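Local structure of BtGH115A (Bacteroides thetaiotaomicron, 5BY3) at residues R317-Q322 and Q339-Y344; Q443-M448 and K467-R472; F680-L685 and V771-V776. The protein acts as a family GH115 4-O-methyl-alpha-glucuronidase, a glycoside hydrolase with specificity for decorated arabinogalactans. All blocks are in the same frame, centred on the assembly; numbering follows the deposited sequence.

Contact 1 (R317-Q322 and Q339-Y344)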
loop_
_atom_site.group_PDB
_atom_site.type_symbol
_atom_site.label_atom_id
_atom_site.label_comp_id
_atom_site.label_asym_id
_atom_site.label_seq_id
_atom_site.Cartn_x
_atom_site.Cartn_y
_atom_site.Cartn_z
ATOM N N ARG A 317 22.466 -15.620 18.470
ATOM C CA ARG A 317 22.537 -17.090 18.350
ATOM C C ARG A 317 21.788 -17.550 17.103
ATOM O O ARG A 317 22.214 -18.481 16.401
ATOM C CB ARG A 317 21.995 -17.794 19.627
ATOM C CG ARG A 317 22.086 -19.334 19.643
ATOM C CD ARG A 317 22.581 -19.903 20.971
ATOM N NE ARG A 317 23.833 -19.262 21.408
ATOM C CZ ARG A 317 25.065 -19.558 20.962
ATOM N NH1 ARG A 317 25.264 -20.519 20.058
ATOM N NH2 ARG A 317 26.123 -18.888 21.420
ATOM N N VAL A 318 20.684 -16.870 16.832
ATOM C CA VAL A 318 19.783 -17.232 15.750
ATOM C C VAL A 318 20.385 -16.886 14.383
ATOM O O VAL A 318 20.373 -17.716 13.491
ATOM C CB VAL A 318 18.391 -16.588 15.991
ATOM C CG1 VAL A 318 17.609 -16.376 14.708
ATOM C CG2 VAL A 318 17.611 -17.432 16.982
ATOM N N PHE A 319 20.926 -15.681 14.224
ATOM C CA PHE A 319 21.558 -15.295 12.948
ATOM C C PHE A 319 22.622 -16.308 12.511
ATOM O O PHE A 319 22.613 -16.785 11.365
ATOM C CB PHE A 319 22.214 -13.925 13.051
ATOM C CG PHE A 319 21.261 -12.784 13.245
ATOM C CD1 PHE A 319 19.896 -12.894 12.926
ATOM C CD2 PHE A 319 21.750 -11.555 13.674
ATOM C CE1 PHE A 319 19.039 -11.815 13.070
ATOM C CE2 PHE A 319 20.889 -10.461 13.831
ATOM C CZ PHE A 319 19.531 -10.591 13.513
ATOM N N VAL A 320 23.498 -16.657 13.455
ATOM C CA VAL A 320 24.671 -17.486 13.187
ATOM C C VAL A 320 24.256 -18.849 12.656
ATOM O O VAL A 320 24.850 -19.333 11.693
ATOM C CB VAL A 320 25.642 -17.549 14.416
ATOM C CG1 VAL A 320 26.768 -18.539 14.194
ATOM C CG2 VAL A 320 26.238 -16.169 14.725
ATOM N N ASP A 321 23.201 -19.428 13.226
ATOM C CA ASP A 321 22.694 -20.734 12.760
ATOM C C ASP A 321 21.893 -20.636 11.479
ATOM O O ASP A 321 21.908 -21.579 10.658
ATOM C CB ASP A 321 21.791 -21.420 13.785
ATOM C CG ASP A 321 22.392 -21.502 15.180
ATOM O OD1 ASP A 321 23.372 -20.778 15.492
ATOM O OD2 ASP A 321 21.829 -22.295 15.976
ATOM N N GLN A 322 21.157 -19.533 11.336
ATOM C CA GLN A 322 20.316 -19.315 10.162
ATOM C C GLN A 322 21.155 -19.100 8.905
ATOM O O GLN A 322 20.916 -19.754 7.899
ATOM C CB GLN A 322 19.354 -18.148 10.370
ATOM C CG GLN A 322 18.153 -18.515 11.226
ATOM C CD GLN A 322 17.238 -17.322 11.472
ATOM O OE1 GLN A 322 17.636 -16.159 11.350
ATOM N NE2 GLN A 322 16.000 -17.613 11.828
ATOM N N GLN A 339 18.846 -11.570 1.813
ATOM C CA GLN A 339 18.476 -11.698 3.204
ATOM C C GLN A 339 17.801 -10.444 3.744
ATOM O O GLN A 339 18.203 -9.331 3.429
ATOM C CB GLN A 339 19.734 -12.050 4.031
ATOM C CG GLN A 339 20.078 -13.542 3.952
ATOM C CD GLN A 339 21.468 -13.872 4.450
ATOM O OE1 GLN A 339 21.701 -13.987 5.650
ATOM N NE2 GLN A 339 22.401 -14.039 3.519
ATOM N N VAL A 340 16.790 -10.612 4.587
ATOM C CA VAL A 340 16.128 -9.436 5.147
ATOM C C VAL A 340 15.965 -9.588 6.659
ATOM O O VAL A 340 15.668 -10.669 7.165
ATOM C CB VAL A 340 14.776 -9.115 4.400
ATOM C CG1 VAL A 340 13.724 -10.203 4.604
ATOM C CG2 VAL A 340 14.183 -7.750 4.801
ATOM N N PHE A 341 16.158 -8.483 7.366
ATOM C CA PHE A 341 15.807 -8.419 8.753
ATOM C C PHE A 341 14.757 -7.325 8.922
ATOM O O PHE A 341 14.974 -6.174 8.480
ATOM C CB PHE A 341 17.060 -8.143 9.618
ATOM C CG PHE A 341 16.757 -7.977 11.083
ATOM C CD1 PHE A 341 16.151 -9.021 11.821
ATOM C CD2 PHE A 341 17.037 -6.771 11.734
ATOM C CE1 PHE A 341 15.845 -8.874 13.172
ATOM C CE2 PHE A 341 16.748 -6.630 13.099
ATOM C CZ PHE A 341 16.155 -7.682 13.805
ATOM N N ILE A 342 13.636 -7.693 9.557
ATOM C CA ILE A 342 12.454 -6.814 9.645
ATOM C C ILE A 342 12.122 -6.482 11.093
ATOM O O ILE A 342 11.450 -7.275 11.752
ATOM C CB ILE A 342 11.199 -7.407 8.945
ATOM C CG1 ILE A 342 11.583 -7.977 7.589
ATOM C CG2 ILE A 342 10.101 -6.331 8.758
ATOM C CD1 ILE A 342 10.608 -8.978 7.074
ATOM N N PRO A 343 12.615 -5.324 11.596
ATOM C CA PRO A 343 12.284 -4.858 12.960
ATOM C C PRO A 343 10.913 -4.110 13.028
ATOM O O PRO A 343 10.824 -2.875 13.038
ATOM C CB PRO A 343 13.487 -3.994 13.344
ATOM C CG PRO A 343 14.022 -3.485 12.041
ATOM C CD PRO A 343 13.561 -4.405 10.933
ATOM N N TYR A 344 9.861 -4.919 13.018
ATOM C CA TYR A 344 8.472 -4.513 13.098
ATOM C C TYR A 344 8.045 -4.612 14.566
ATOM O O TYR A 344 8.533 -5.494 15.303
ATOM C CB TYR A 344 7.662 -5.477 12.227
ATOM C CG TYR A 344 6.171 -5.323 12.233
ATOM C CD1 TYR A 344 5.555 -4.151 11.783
ATOM C CD2 TYR A 344 5.366 -6.360 12.680
ATOM C CE1 TYR A 344 4.164 -4.025 11.784
ATOM C CE2 TYR A 344 3.975 -6.262 12.680
ATOM C CZ TYR A 344 3.366 -5.097 12.236
ATOM O OH TYR A 344 1.977 -5.023 12.249
#
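Phe319 reaches Phe341 from a helical turn whose shortest backbone bond, Gln322 N to Val318 O, measures 2.9 Å. Phe341 sits on a strand that is pinned by backbone hydrogen bonds to Thr362 and Met364. Between the two segments themselves the contact is purely aromatic. The two rings form a T-shaped (edge-to-face) pair, with planes at 81° and centroids 5.6 Å apart. Phe319 supplies the edge and Phe341 the face. The leading atom, Phe319 CZ, stands 4.0 Å above the plane of the Phe341 ring. It is offset toward the rim and lies over the CD1-CE1 side, 4.1 Å from Phe341 CE1. Phe319 leaves the helix at a slant to the strand, and its ring end comes nearer. Its chi1 of -66° sets CG anti to the carbonyl carbon, and this swings the ring across to the partner. Phe341 has CG anti to its backbone N (chi1 176°) and presents its face to the incoming edge. Both residues are buried. The two segments also have polar links to their surroundings. Gln322 OE1 accepts from Gly293 N, and Gln339 OE1 accepts from Arg323 NH1. Helix 308-329 connects strand 290-291 to its parallel neighbour 339-341 along the chain. The ring pair therefore joins helix to strand within a beta-alpha-beta crossover, the repeating step of the eight-stranded TIM barrel to which this family belongs.

Contact 2 (Q443-M448 and K467-R472)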
loop_
_atom_site.group_PDB
_atom_site.type_symbol
_atom_site.label_atom_id
_atom_site.label_comp_id
_atom_site.label_asym_id
_atom_site.label_seq_id
_atom_site.Cartn_x
_atom_site.Cartn_y
_atom_site.Cartn_z
ATOM N N GLN A 443 -4.349 2.029 -5.066
ATOM C CA GLN A 443 -3.161 2.266 -4.195
ATOM C C GLN A 443 -1.975 1.330 -4.510
ATOM O O GLN A 443 -0.814 1.764 -4.515
ATOM C CB GLN A 443 -3.498 2.182 -2.703
ATOM C CG GLN A 443 -4.461 3.263 -2.180
ATOM C CD GLN A 443 -5.955 2.880 -2.235
ATOM O OE1 GLN A 443 -6.350 1.937 -2.938
ATOM N NE2 GLN A 443 -6.790 3.619 -1.502
ATOM N N ILE A 444 -2.302 0.076 -4.822
ATOM C CA ILE A 444 -1.353 -0.950 -5.165
ATOM C C ILE A 444 -0.614 -0.513 -6.424
ATOM O O ILE A 444 0.614 -0.583 -6.479
ATOM C CB ILE A 444 -2.049 -2.321 -5.363
ATOM C CG1 ILE A 444 -2.610 -2.840 -4.023
ATOM C CG2 ILE A 444 -1.104 -3.358 -5.996
ATOM C CD1 ILE A 444 -3.607 -3.991 -4.144
ATOM N N GLU A 445 -1.340 -0.049 -7.427
ATOM C CA GLU A 445 -0.678 0.313 -8.663
ATOM C C GLU A 445 0.157 1.588 -8.476
ATOM O O GLU A 445 1.259 1.716 -9.036
ATOM C CB GLU A 445 -1.682 0.476 -9.797
ATOM C CG GLU A 445 -1.024 0.668 -11.159
ATOM C CD GLU A 445 -2.009 0.674 -12.304
ATOM O OE1 GLU A 445 -3.092 0.068 -12.186
ATOM O OE2 GLU A 445 -1.684 1.283 -13.347
ATOM N N LEU A 446 -0.347 2.522 -7.681
ATOM C CA LEU A 446 0.440 3.689 -7.331
ATOM C C LEU A 446 1.776 3.265 -6.678
ATOM O O LEU A 446 2.841 3.627 -7.153
ATOM C CB LEU A 446 -0.353 4.627 -6.415
ATOM C CG LEU A 446 0.334 5.939 -5.965
ATOM C CD1 LEU A 446 0.790 6.826 -7.151
ATOM C CD2 LEU A 446 -0.605 6.687 -5.017
ATOM N N PHE A 447 1.699 2.487 -5.601
ATOM C CA PHE A 447 2.861 1.961 -4.943
ATOM C C PHE A 447 3.814 1.294 -5.950
ATOM O O PHE A 447 5.010 1.520 -5.899
ATOM C CB PHE A 447 2.394 0.955 -3.886
ATOM C CG PHE A 447 3.430 0.605 -2.847
ATOM C CD1 PHE A 447 4.289 -0.478 -3.034
ATOM C CD2 PHE A 447 3.520 1.338 -1.658
ATOM C CE1 PHE A 447 5.239 -0.809 -2.071
ATOM C CE2 PHE A 447 4.460 1.000 -0.688
ATOM C CZ PHE A 447 5.307 -0.079 -0.904
HETATM N N MSE A 448 3.274 0.496 -6.869
HETATM C CA MSE A 448 4.109 -0.314 -7.770
HETATM C C MSE A 448 4.732 0.536 -8.831
HETATM O O MSE A 448 5.874 0.258 -9.223
HETATM C CB MSE A 448 3.435 -1.542 -8.408
HETATM C CG MSE A 448 3.033 -2.607 -7.391
HETATM SE SE MSE A 448 4.501 -3.219 -6.214
HETATM C CE MSE A 448 3.376 -3.592 -4.666
ATOM N N LYS A 467 -5.848 10.798 -12.405
ATOM C CA LYS A 467 -6.515 11.156 -13.638
ATOM C C LYS A 467 -6.182 10.170 -14.781
ATOM O O LYS A 467 -7.075 9.642 -15.418
ATOM C CB LYS A 467 -6.111 12.575 -14.006
ATOM C CG LYS A 467 -6.790 13.129 -15.254
ATOM C CD LYS A 467 -6.313 14.552 -15.522
ATOM C CE LYS A 467 -6.390 14.880 -16.997
ATOM N NZ LYS A 467 -7.790 15.238 -17.320
ATOM N N HIS A 468 -4.900 9.914 -15.015
ATOM C CA HIS A 468 -4.452 9.037 -16.073
ATOM C C HIS A 468 -5.001 7.632 -15.849
ATOM O O HIS A 468 -5.315 6.901 -16.817
ATOM C CB HIS A 468 -2.928 9.036 -16.126
ATOM C CG HIS A 468 -2.364 8.208 -17.232
ATOM N ND1 HIS A 468 -2.276 6.828 -17.163
ATOM C CD2 HIS A 468 -1.844 8.559 -18.433
ATOM C CE1 HIS A 468 -1.748 6.365 -18.282
ATOM N NE2 HIS A 468 -1.469 7.394 -19.066
ATOM N N TRP A 469 -5.154 7.266 -14.575
ATOM C CA TRP A 469 -5.578 5.928 -14.210
ATOM C C TRP A 469 -7.061 5.768 -14.496
ATOM O O TRP A 469 -7.431 4.789 -15.140
ATOM C CB TRP A 469 -5.252 5.620 -12.733
ATOM C CG TRP A 469 -5.490 4.172 -12.312
ATOM C CD1 TRP A 469 -4.617 3.110 -12.473
ATOM C CD2 TRP A 469 -6.678 3.623 -11.678
ATOM N NE1 TRP A 469 -5.176 1.965 -11.954
ATOM C CE2 TRP A 469 -6.437 2.246 -11.468
ATOM C CE3 TRP A 469 -7.883 4.175 -11.221
ATOM C CZ2 TRP A 469 -7.370 1.399 -10.827
ATOM C CZ3 TRP A 469 -8.810 3.335 -10.571
ATOM C CH2 TRP A 469 -8.551 1.964 -10.383
ATOM N N LEU A 470 -7.893 6.711 -14.023
ATOM C CA LEU A 470 -9.384 6.674 -14.242
ATOM C C LEU A 470 -9.732 6.778 -15.696
ATOM O O LEU A 470 -10.598 6.032 -16.188
ATOM C CB LEU A 470 -10.159 7.785 -13.475
ATOM C CG LEU A 470 -10.002 7.823 -11.942
ATOM C CD1 LEU A 470 -10.296 9.177 -11.359
ATOM C CD2 LEU A 470 -10.804 6.757 -11.229
ATOM N N GLU A 471 -9.033 7.682 -16.381
ATOM C CA GLU A 471 -9.148 7.804 -17.836
ATOM C C GLU A 471 -8.850 6.496 -18.501
ATOM O O GLU A 471 -9.607 6.088 -19.362
ATOM C CB GLU A 471 -8.254 8.916 -18.392
ATOM C CG GLU A 471 -8.832 10.295 -18.144
ATOM C CD GLU A 471 -7.988 11.410 -18.699
ATOM O OE1 GLU A 471 -6.756 11.215 -18.867
ATOM O OE2 GLU A 471 -8.580 12.485 -18.937
ATOM N N ARG A 472 -7.777 5.815 -18.078
ATOM C CA ARG A 472 -7.458 4.483 -18.646
ATOM C C ARG A 472 -8.501 3.383 -18.311
ATOM O O ARG A 472 -8.837 2.581 -19.180
ATOM C CB ARG A 472 -6.022 4.048 -18.292
ATOM C CG ARG A 472 -5.433 2.830 -19.005
ATOM C CD ARG A 472 -4.179 2.409 -18.225
ATOM N NE ARG A 472 -4.539 1.582 -17.050
ATOM C CZ ARG A 472 -3.763 1.268 -16.000
ATOM N NH1 ARG A 472 -2.534 1.729 -15.870
ATOM N NH2 ARG A 472 -4.250 0.486 -15.032
#
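Glu445 and Arg472 reach toward each other from their two helices and meet end-on, with the carboxylate and guanidinium planes only 9° apart. This is a nearly coplanar, two-pronged salt bridge. Arg472 NH1 bonds to Glu445 OE2 at 2.7 Å, and Arg472 NH2 bonds to Glu445 OE1 at 3.1 Å. Both oxygens use their syn lone pairs. A weak bond of 3.2 Å runs from Arg472 NH2 to Glu445 OE2. Trp469 comes in quite differently. Its indole plane is turned 72° from the carboxylate, and its NE1 meets Glu445 OE1 at 2.8 Å. It does so from above the carboxylate plane, while Arg472 NH2 takes the syn lone pair of the same oxygen. The oxygen itself lies in the indole plane, at the ring edge. Glu445 has CG anti to the backbone N (chi1 -172°) and an extended chain, which carries the carboxylate across to the other helix. Arg472 bends at chi3 to bring its end groups round to it. Helix 441-452 follows strand 429-433 of the TIM barrel. The contact therefore ties an outer helix of the barrel to helix 462-473, which lies further out. Trp132 NE1 also donates to Glu445 OE1, making three donors on this oxygen. Arg472 packs on Ser130 and Pro131, so a loop before the barrel joins the same site. The Trp469 ring forms an edge-to-face pair with Tyr442. With an alanine in place of Glu445, the Arg472 charge would probably lose its mate and Trp469 NE1 its acceptor between the helices. The nearby Arg472 charge is likely to favour the ionised carboxylate, although Glu445 is buried.

Contact 3 (F680-L685 and V771-V776)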
loop_
_atom_site.group_PDB
_atom_site.type_symbol
_atom_site.label_atom_id
_atom_site.label_comp_id
_atom_site.label_asym_id
_atom_site.label_seq_id
_atom_site.Cartn_x
_atom_site.Cartn_y
_atom_site.Cartn_z
ATOM N N PHE A 680 1.374 34.169 10.126
ATOM C CA PHE A 680 -0.073 34.403 9.912
ATOM C C PHE A 680 -0.493 35.683 10.603
ATOM O O PHE A 680 -0.009 35.980 11.696
ATOM C CB PHE A 680 -0.928 33.256 10.458
ATOM C CG PHE A 680 -0.675 31.953 9.787
ATOM C CD1 PHE A 680 0.350 31.122 10.219
ATOM C CD2 PHE A 680 -1.437 31.568 8.707
ATOM C CE1 PHE A 680 0.608 29.928 9.582
ATOM C CE2 PHE A 680 -1.194 30.367 8.072
ATOM C CZ PHE A 680 -0.169 29.548 8.506
ATOM N N SER A 681 -1.410 36.420 9.988
ATOM C CA SER A 681 -1.818 37.700 10.546
ATOM C C SER A 681 -3.334 37.853 10.680
ATOM O O SER A 681 -4.139 37.299 9.890
ATOM C CB SER A 681 -1.193 38.871 9.771
ATOM O OG SER A 681 -1.741 38.953 8.466
ATOM N N PHE A 682 -3.705 38.630 11.695
ATOM C CA PHE A 682 -5.097 38.794 12.042
ATOM C C PHE A 682 -5.282 40.072 12.835
ATOM O O PHE A 682 -4.317 40.621 13.414
ATOM C CB PHE A 682 -5.621 37.563 12.816
ATOM C CG PHE A 682 -4.899 37.298 14.115
ATOM C CD1 PHE A 682 -3.642 36.688 14.130
ATOM C CD2 PHE A 682 -5.477 37.657 15.325
ATOM C CE1 PHE A 682 -2.968 36.455 15.324
ATOM C CE2 PHE A 682 -4.810 37.423 16.524
ATOM C CZ PHE A 682 -3.555 36.817 16.522
ATOM N N GLY A 683 -6.539 40.508 12.870
ATOM C CA GLY A 683 -6.887 41.825 13.342
ATOM C C GLY A 683 -7.240 41.911 14.804
ATOM O O GLY A 683 -6.685 41.207 15.670
ATOM N N ASN A 684 -8.187 42.803 15.042
ATOM C CA ASN A 684 -8.642 43.167 16.352
ATOM C C ASN A 684 -9.543 42.092 16.952
ATOM O O ASN A 684 -10.624 41.806 16.403
ATOM C CB ASN A 684 -9.411 44.481 16.232
ATOM C CG ASN A 684 -9.501 45.220 17.542
ATOM O OD1 ASN A 684 -8.581 45.152 18.368
ATOM N ND2 ASN A 684 -10.610 45.945 17.743
ATOM N N LEU A 685 -9.081 41.500 18.058
ATOM C CA LEU A 685 -9.885 40.573 18.873
ATOM C C LEU A 685 -10.515 41.252 20.102
ATOM O O LEU A 685 -10.091 42.344 20.498
ATOM C CB LEU A 685 -9.035 39.391 19.356
ATOM C CG LEU A 685 -8.166 38.575 18.387
ATOM C CD1 LEU A 685 -7.371 37.539 19.170
ATOM C CD2 LEU A 685 -8.946 37.933 17.239
ATOM N N VAL A 771 -4.648 25.614 10.976
ATOM C CA VAL A 771 -4.501 26.470 12.143
ATOM C C VAL A 771 -5.879 27.116 12.393
ATOM O O VAL A 771 -6.500 27.625 11.451
ATOM C CB VAL A 771 -3.443 27.581 11.924
ATOM C CG1 VAL A 771 -3.324 28.430 13.180
ATOM C CG2 VAL A 771 -2.059 27.009 11.582
HETATM N N MSE A 772 -6.359 27.073 13.643
HETATM C CA MSE A 772 -7.553 27.841 14.056
HETATM C C MSE A 772 -7.279 28.749 15.250
HETATM O O MSE A 772 -6.299 28.563 15.976
HETATM C CB MSE A 772 -8.736 26.926 14.283
HETATM C CG MSE A 772 -9.178 26.257 12.984
HETATM SE SE MSE A 772 -8.303 24.503 12.819
HETATM C CE MSE A 772 -9.841 23.384 12.291
ATOM N N LEU A 773 -8.139 29.745 15.463
ATOM C CA LEU A 773 -7.845 30.787 16.470
ATOM C C LEU A 773 -8.650 30.853 17.785
ATOM O O LEU A 773 -8.026 30.841 18.829
ATOM C CB LEU A 773 -7.481 32.149 15.850
ATOM C CG LEU A 773 -6.006 32.584 16.052
ATOM C CD1 LEU A 773 -4.919 31.538 15.825
ATOM C CD2 LEU A 773 -5.680 33.819 15.229
ATOM N N TYR A 774 -9.978 30.951 17.769
ATOM C CA TYR A 774 -10.789 30.982 19.051
ATOM C C TYR A 774 -10.418 32.022 20.147
ATOM O O TYR A 774 -9.325 31.968 20.744
ATOM C CB TYR A 774 -10.919 29.581 19.719
ATOM C CG TYR A 774 -11.225 28.463 18.749
ATOM C CD1 TYR A 774 -12.507 28.314 18.178
ATOM C CD2 TYR A 774 -10.222 27.569 18.376
ATOM C CE1 TYR A 774 -12.771 27.291 17.260
ATOM C CE2 TYR A 774 -10.475 26.550 17.477
ATOM C CZ TYR A 774 -11.735 26.421 16.911
ATOM O OH TYR A 774 -11.924 25.389 16.032
ATOM N N GLU A 775 -11.363 32.917 20.450
ATOM C CA GLU A 775 -11.173 33.958 21.484
ATOM C C GLU A 775 -10.791 33.457 22.896
ATOM O O GLU A 775 -9.598 33.402 23.191
ATOM C CB GLU A 775 -12.319 34.983 21.476
ATOM C CG GLU A 775 -11.894 36.303 20.829
ATOM C CD GLU A 775 -12.955 36.975 19.963
ATOM O OE1 GLU A 775 -12.545 37.701 19.025
ATOM O OE2 GLU A 775 -14.173 36.813 20.217
ATOM N N VAL A 776 -11.762 33.092 23.742
ATOM C CA VAL A 776 -11.517 32.494 25.102
ATOM C C VAL A 776 -10.811 33.370 26.175
ATOM O O VAL A 776 -9.988 34.230 25.852
ATOM C CB VAL A 776 -10.869 31.070 25.057
ATOM C CG1 VAL A 776 -11.360 30.272 23.854
ATOM C CG2 VAL A 776 -9.345 31.120 25.107
#
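Leu773 and Phe682 make the tight part of this contact. Leu773 CD2 sits 3.5 Å from the centroid of the Phe682 ring, almost exactly on its normal. This is a CH-pi contact over the centre of the face, and the methyl lies nearly equally far from all six ring carbons. The closest of these distances is 3.7 Å, from Leu773 CD2 to Phe682 CD1. Chi1 of Phe682 is 61°, which places CG between the backbone N and the carbonyl carbon and lays the ring across the path of the leucine. The leucine side chain stands roughly perpendicular to that of the phenylalanine. Phe680 and Val771 touch more lightly. Phe680 CZ is 4.4 Å from Val771 CG2, and the methyl approaches the ring obliquely. All four of these residues are buried. The other end is looser and nearer to solvent. Leu685 and Glu775 are partly exposed and lie alongside, pointing opposite ways. Glu775 OE1 lies 3.9 Å from Leu685 CB without a polar bond to that residue. Glu775 OE2 makes a long, weak ion pair with Lys686. The segments run the same way, 13° apart, but belong to two different antiparallel sheets. Their side chains fill the space between, consistent with the beta-sandwich of a galactose-binding-like C-terminal domain. Trp647 of strand 646-647 stacks on Phe680 and touches Phe682, Val771 and Leu773. Strand 755-761 pairs with 677-682 on one side of this core, and strand 689-696 pairs with 766-772 on the other.

Overall arrangement
All three contacts are mostly buried, but they lie in different parts of the chain and share no helix or strand. Contacts 1 and 2 belong to the TIM-barrel region, with centres 35 Å apart. Contact 1 is helix on strand and contact 2 is helix on helix. Contact 3 lies in the C-terminal domain, between two beta sheets, with its centre 41 Å from that of contact 2. Their chemistry differs accordingly. Contact 1 relies on aromatic rings. Contact 2 is charged and polar, and lies nearest the centre of the chain. Contact 3 is mainly apolar, with a polar fringe toward solvent.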